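PDB 1B9W: protein (merozoite surface protein 1) from Plasmodium cynomolgi, which probably takes part in merozoite egress from host erythrocytes and in the binding and invasion of new ones, this fragment being its two C-terminal EGF-like domains. Local coordinates for residues A[11-14]-A[15-18]. Numbering follows the deposited sequence.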
loop_
_atom_site.group_PDB
_atom_site.type_symbol
_atom_site.label_atom_id
_atom_site.label_comp_id
_atom_site.label_asym_id
_atom_site.label_seq_id
_atom_site.Cartn_x
_atom_site.Cartn_y
_atom_site.Cartn_z
ATOM N N ASN A 11 1.814 -15.988 -0.392
ATOM C CA ASN A 11 1.024 -16.096 -1.613
ATOM C C ASN A 11 0.103 -14.833 -1.628
ATOM O O ASN A 11 -0.758 -14.825 -0.757
ATOM C CB ASN A 11 0.169 -17.355 -1.520
ATOM C CG ASN A 11 -0.636 -17.665 -2.754
ATOM O OD1 ASN A 11 -0.545 -16.990 -3.773
ATOM N ND2 ASN A 11 -1.461 -18.710 -2.696
ATOM N N VAL A 12 0.477 -13.864 -2.392
ATOM C CA VAL A 12 -0.162 -12.519 -2.248
ATOM C C VAL A 12 -1.539 -12.532 -2.898
ATOM O O VAL A 12 -1.746 -12.959 -4.022
ATOM C CB VAL A 12 0.734 -11.516 -2.968
ATOM C CG1 VAL A 12 0.232 -10.081 -2.888
ATOM C CG2 VAL A 12 2.162 -11.577 -2.386
ATOM N N PRO A 13 -2.532 -11.942 -2.210
ATOM C CA PRO A 13 -3.861 -11.879 -2.824
ATOM C C PRO A 13 -3.869 -11.120 -4.112
ATOM O O PRO A 13 -3.131 -10.159 -4.340
ATOM C CB PRO A 13 -4.676 -11.121 -1.746
ATOM C CG PRO A 13 -3.943 -11.334 -0.457
ATOM C CD PRO A 13 -2.443 -11.444 -0.827
ATOM N N GLU A 14 -4.857 -11.381 -5.011
ATOM C CA GLU A 14 -5.066 -10.575 -6.199
ATOM C C GLU A 14 -5.393 -9.098 -5.846
ATOM O O GLU A 14 -5.958 -8.927 -4.766
ATOM C CB GLU A 14 -6.319 -11.149 -6.899
ATOM C CG GLU A 14 -6.224 -11.196 -8.410
ATOM C CD GLU A 14 -7.566 -11.571 -9.032
ATOM O OE1 GLU A 14 -8.410 -12.113 -8.278
ATOM O OE2 GLU A 14 -7.736 -11.301 -10.242
ATOM N N ASN A 15 -4.883 -8.185 -6.633
ATOM C CA ASN A 15 -5.054 -6.749 -6.441
ATOM C C ASN A 15 -4.421 -6.255 -5.164
ATOM O O ASN A 15 -4.865 -5.288 -4.540
ATOM C CB ASN A 15 -6.558 -6.383 -6.501
ATOM C CG ASN A 15 -7.115 -6.771 -7.867
ATOM O OD1 ASN A 15 -6.560 -6.358 -8.880
ATOM N ND2 ASN A 15 -8.166 -7.554 -7.884
ATOM N N ALA A 16 -3.333 -6.907 -4.711
ATOM C CA ALA A 16 -2.570 -6.464 -3.578
ATOM C C ALA A 16 -1.057 -6.369 -3.959
ATOM O O ALA A 16 -0.697 -6.883 -5.025
ATOM C CB ALA A 16 -2.683 -7.381 -2.380
ATOM N N ALA A 17 -0.372 -5.557 -3.216
ATOM C CA ALA A 17 1.089 -5.397 -3.341
ATOM C C ALA A 17 1.716 -6.026 -2.111
ATOM O O ALA A 17 1.108 -6.143 -1.046
ATOM C CB ALA A 17 1.484 -3.929 -3.385
ATOM N N CYS A 18 3.030 -6.358 -2.196
ATOM C CA CYS A 18 3.601 -6.961 -0.991
ATOM C C CYS A 18 5.063 -6.449 -0.872
ATOM O O CYS A 18 5.670 -6.204 -1.908
ATOM C CB CYS A 18 3.635 -8.495 -1.134
ATOM S SG CYS A 18 4.183 -9.426 0.273
HETATM O O HOH W 1 -1.230 -9.751 -6.376
#
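Val12 supplies most of the apolar contact round this turn, its two methyl branches dividing the work. CG2 reaches the cysteine, 3.6 Å from Cys18 CB, and CG1 meets the alanine, 4.0 Å from Ala16 CB. The split follows from the first torsion: with chi1 at -179°, CG1 stands anti to the backbone N and CG2 anti to the carbonyl carbon, and the two branches spread along the strand that follows the turn. Pro13 adds a looser touch, its CB 4.3 Å from Ala16 CB; both residues also rest on Trp28 of strand 26-30.

The reversal itself is a type II beta turn from Pro13 to Ala16. Its evidence is in the corner residues: Glu14 has the polyproline-like backbone expected at the second position, and Asn15 a positive phi at the third. The closing hydrogen bond, Ala16 N to Pro13 O, is weak, 3.3 Å long with an N-H...O angle of 128°. A water bridges the two sides of the turn, donating to Pro13 O (2.8 Å) and Ala16 O (3.2 Å), so that Pro13 O accepts from two donors, one of them through the weak bond. The turn leads straight into strand 16-20, which pairs antiparallel with strand 26-30 in the first EGF-like domain; Ala17 has a backbone hydrogen bond with Arg29, and Cys18 SG closes a disulfide with Cys7. Val12 thus packs beside one of the domain's covalent cross-links.

At the turn's corner, the polar side chains of Glu14 and Asn15 run side by side in the same direction, with carboxylate and amide planes only 20° apart. Glu14 CB and CG each lie 4.2 Å from Asn15 ND2, with the carboxylate carbon about as near, and no hydrogen bond joins the two groups.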